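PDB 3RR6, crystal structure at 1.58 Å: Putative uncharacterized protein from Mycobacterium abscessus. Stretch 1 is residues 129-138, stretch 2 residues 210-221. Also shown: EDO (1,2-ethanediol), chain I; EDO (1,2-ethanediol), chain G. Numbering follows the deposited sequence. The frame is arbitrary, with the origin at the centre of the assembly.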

# COMPACT_ATOMS: atom_id res chain seq x y z
N CYS A 129 -7.79 -9.84 14.30
CA CYS A 129 -8.87 -10.61 13.70
C CYS A 129 -8.40 -11.88 13.01
O CYS A 129 -7.24 -12.00 12.64
CB CYS A 129 -9.70 -9.75 12.74
SG CYS A 129 -8.80 -9.03 11.35
N LYS A 130 -9.32 -12.82 12.87
CA LYS A 130 -9.09 -14.14 12.31
C LYS A 130 -10.44 -14.67 11.82
O LYS A 130 -11.47 -14.44 12.46
CB LYS A 130 -8.51 -15.07 13.37
CG LYS A 130 -8.18 -16.48 12.90
CD LYS A 130 -6.92 -16.52 12.05
CE LYS A 130 -6.74 -17.87 11.39
NZ LYS A 130 -6.46 -18.94 12.38
N ASP A 131 -10.44 -15.39 10.70
CA ASP A 131 -11.68 -15.99 10.16
C ASP A 131 -12.79 -14.97 9.97
O ASP A 131 -13.96 -15.20 10.34
CB ASP A 131 -12.17 -17.13 11.08
CG ASP A 131 -11.19 -18.27 11.18
OD1 ASP A 131 -10.52 -18.58 10.18
OD2 ASP A 131 -11.10 -18.88 12.27
N VAL A 132 -12.44 -13.83 9.38
CA VAL A 132 -13.39 -12.75 9.15
C VAL A 132 -14.18 -13.05 7.88
O VAL A 132 -13.60 -13.23 6.82
CB VAL A 132 -12.67 -11.39 8.97
CG1 VAL A 132 -13.66 -10.25 8.76
CG2 VAL A 132 -11.77 -11.09 10.17
N PRO A 133 -15.53 -13.09 7.96
CA PRO A 133 -16.30 -13.18 6.72
C PRO A 133 -16.23 -11.87 5.94
O PRO A 133 -16.08 -10.81 6.53
CB PRO A 133 -17.73 -13.45 7.20
CG PRO A 133 -17.77 -12.96 8.60
CD PRO A 133 -16.38 -12.99 9.15
N ALA A 134 -16.34 -11.95 4.61
CA ALA A 134 -16.20 -10.77 3.76
C ALA A 134 -17.10 -9.62 4.22
O ALA A 134 -16.68 -8.47 4.23
CB ALA A 134 -16.48 -11.12 2.31
N ALA A 135 -18.33 -9.94 4.63
CA ALA A 135 -19.26 -8.91 5.12
C ALA A 135 -18.80 -8.14 6.37
O ALA A 135 -19.29 -7.03 6.60
CB ALA A 135 -20.67 -9.53 5.35
N ARG A 136 -17.89 -8.71 7.17
CA ARG A 136 -17.37 -8.06 8.37
C ARG A 136 -15.99 -7.46 8.13
O ARG A 136 -15.34 -7.00 9.06
CB ARG A 136 -17.31 -9.05 9.54
CG ARG A 136 -18.67 -9.41 10.12
CD ARG A 136 -18.51 -10.27 11.36
NE ARG A 136 -19.82 -10.60 11.91
CZ ARG A 136 -20.52 -9.83 12.74
NH1 ARG A 136 -20.06 -8.65 13.15
NH2 ARG A 136 -21.70 -10.26 13.16
N ALA A 137 -15.52 -7.46 6.89
CA ALA A 137 -14.18 -6.92 6.64
C ALA A 137 -14.08 -5.44 7.04
O ALA A 137 -13.11 -5.04 7.70
CB ALA A 137 -13.77 -7.12 5.18
N ALA A 138 -15.07 -4.63 6.68
CA ALA A 138 -14.99 -3.17 6.92
C ALA A 138 -14.81 -2.81 8.40
O ALA A 138 -14.06 -1.87 8.73
CB ALA A 138 -16.22 -2.46 6.36
N VAL A 210 -12.11 -6.17 -1.75
CA VAL A 210 -11.48 -6.00 -0.44
C VAL A 210 -12.01 -7.02 0.57
O VAL A 210 -11.24 -7.65 1.31
CB VAL A 210 -11.64 -4.56 0.07
CG1 VAL A 210 -11.34 -4.44 1.57
CG2 VAL A 210 -10.75 -3.61 -0.74
N GLY A 211 -13.33 -7.19 0.61
CA GLY A 211 -13.93 -8.16 1.52
C GLY A 211 -13.45 -9.58 1.30
O GLY A 211 -13.12 -10.29 2.25
N ALA A 212 -13.39 -9.99 0.04
CA ALA A 212 -12.94 -11.32 -0.35
C ALA A 212 -11.48 -11.53 0.02
O ALA A 212 -11.09 -12.61 0.46
CB ALA A 212 -13.15 -11.52 -1.85
N ILE A 213 -10.67 -10.49 -0.15
CA ILE A 213 -9.25 -10.54 0.19
C ILE A 213 -9.06 -10.72 1.69
O ILE A 213 -8.29 -11.57 2.12
CB ILE A 213 -8.52 -9.27 -0.28
CG1 ILE A 213 -8.51 -9.21 -1.81
CG2 ILE A 213 -7.08 -9.22 0.26
CD1 ILE A 213 -8.06 -7.85 -2.36
N VAL A 214 -9.76 -9.92 2.49
CA VAL A 214 -9.66 -10.04 3.95
C VAL A 214 -10.16 -11.41 4.40
O VAL A 214 -9.56 -12.05 5.27
CB VAL A 214 -10.40 -8.90 4.66
CG1 VAL A 214 -10.51 -9.14 6.17
CG2 VAL A 214 -9.69 -7.58 4.38
N GLU A 215 -11.25 -11.90 3.80
CA GLU A 215 -11.73 -13.24 4.11
C GLU A 215 -10.68 -14.32 3.85
O GLU A 215 -10.44 -15.19 4.69
CB GLU A 215 -13.03 -13.56 3.34
CG GLU A 215 -13.66 -14.88 3.73
CD GLU A 215 -14.96 -15.15 3.01
OE1 GLU A 215 -15.93 -14.41 3.23
OE2 GLU A 215 -15.01 -16.13 2.23
N TRP A 216 -10.04 -14.26 2.69
CA TRP A 216 -9.03 -15.26 2.34
C TRP A 216 -7.82 -15.18 3.27
O TRP A 216 -7.40 -16.21 3.83
CB TRP A 216 -8.58 -15.08 0.88
CG TRP A 216 -7.62 -16.10 0.39
CD1 TRP A 216 -6.25 -16.01 0.38
CD2 TRP A 216 -7.94 -17.37 -0.21
NE1 TRP A 216 -5.71 -17.15 -0.17
CE2 TRP A 216 -6.72 -17.99 -0.55
CE3 TRP A 216 -9.14 -18.03 -0.50
CZ2 TRP A 216 -6.66 -19.24 -1.16
CZ3 TRP A 216 -9.08 -19.27 -1.10
CH2 TRP A 216 -7.84 -19.87 -1.42
N VAL A 217 -7.26 -13.99 3.42
CA VAL A 217 -6.03 -13.83 4.20
C VAL A 217 -6.29 -14.17 5.67
O VAL A 217 -5.50 -14.88 6.29
CB VAL A 217 -5.44 -12.43 4.06
CG1 VAL A 217 -4.22 -12.27 5.01
CG2 VAL A 217 -5.04 -12.17 2.61
N SER A 218 -7.40 -13.68 6.23
CA SER A 218 -7.66 -13.93 7.66
C SER A 218 -8.09 -15.36 7.96
O SER A 218 -8.08 -15.76 9.11
CB SER A 218 -8.68 -12.94 8.20
OG SER A 218 -9.99 -13.25 7.75
N ALA A 219 -8.48 -16.14 6.95
CA ALA A 219 -8.72 -17.56 7.15
C ALA A 219 -7.40 -18.31 7.35
O ALA A 219 -7.35 -19.33 8.03
CB ALA A 219 -9.49 -18.15 5.96
N VAL A 220 -6.34 -17.79 6.73
CA VAL A 220 -5.00 -18.37 6.84
C VAL A 220 -4.32 -17.94 8.13
O VAL A 220 -3.89 -18.78 8.92
CB VAL A 220 -4.10 -17.94 5.66
CG1 VAL A 220 -2.72 -18.59 5.77
CG2 VAL A 220 -4.73 -18.33 4.34
N MET A 221 -4.22 -16.63 8.36
CA MET A 221 -3.37 -16.08 9.42
C MET A 221 -4.09 -14.99 10.20
O MET A 221 -4.88 -14.21 9.64
CB MET A 221 -2.08 -15.51 8.83
CG MET A 221 -2.27 -14.42 7.79
SD MET A 221 -0.73 -14.01 6.93
CE MET A 221 -0.56 -15.44 5.85
C1 EDO I . -12.23 -11.78 14.50
O1 EDO I . -11.37 -12.82 15.01
C2 EDO I . -12.89 -12.16 13.18
O2 EDO I . -13.77 -13.31 13.27
C1 EDO G . -12.53 0.87 11.59
O1 EDO G . -13.49 0.35 10.63
C2 EDO G . -12.24 -0.10 12.73
O2 EDO G . -11.18 -1.02 12.43
O HOH W 1 -5.16 -20.72 10.70
O HOH W 2 -9.09 -20.52 9.84
O HOH W 3 -12.10 -15.78 6.82

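Residues 129-138 form an irregular segment that runs along one side of the helix that includes residues 210-218, and the two run in opposite senses: Lys130 and Asp131 lie beside Ser218 and Ala219, whereas Ala134 lies beside Gly211, with CA atoms of Ala134 and Gly211 4.1 Å apart. Together they bury 528 Å² of surface.

Cys129 contributes little, its nearest approach being to the backbone of Met221. Lys130 points its CA-to-CB bond away from the helix, yet its long side chain lies over the carbonyls of Ser218, Ala219 and Val220, with Lys130 CD 3.3 Å from Ser218 O. Its amino group reaches one of them, Val220 O, through water 1, which accepts from Lys130 NZ (2.8 Å) and donates to Val220 O (2.9 Å). On the backbone, Lys130 N donates to O1 of the 1,2-ethanediol in chain I (3.0 Å), probably a crystallisation additive.

Asp131, with positive phi and psi (55/46), makes the straightest of the direct bonds. Asp131 N donates to Ser218 O over 2.9 Å at 174°, so the loop amide points almost straight at the carbonyl oxygen. Water 2 donates both to Asp131 OD1 (2.4 Å, notably short) and to Ala219 O (2.8 Å), linking the carboxylate to the next carbonyl.

Val132 is buried. Val132 N donates to Ser218 OG (3.0 Å), while Ser218 OG gives its own proton to Val214 O (2.8 Å) one turn earlier; the serine, in the p rotamer, thus joins the loop to the helix by accepting from one and donating to the other. Val132 O faces the helix as well, receiving a CA-H...O contact from Glu215 CA (3.3 Å) and a proton from water 3 (3.0 Å), which also donates to Glu215 O (2.8 Å). The side chain meets its apolar counterpart at 4.2 Å, Val132 CB to Val214 CG1.

Pro133 points away and touches only lightly. At Ala134, the extended t,t side chain of Glu215 brings its carboxylate back to the loop, where Glu215 OE1 accepts from Ala134 N at 2.9 Å. Close approach to the helix continues at Gly211: Ala134 CA makes a CA-H...O contact with Gly211 O (3.5 Å), and an ideal CB built on Gly211 would sit a tight 3.1 Å from Ala134 O.

Ala135 and Arg136 make no contact with the helix. The chain then turns back, with Ala137 N bonded to Ala134 O (3.1 Å), and Ala137 directs its methyl toward the helix. There Ala137 CB packs 3.8 Å from both Gly211 CA and Val214 CB, closing the apolar patch before Ala138 leaves the interface.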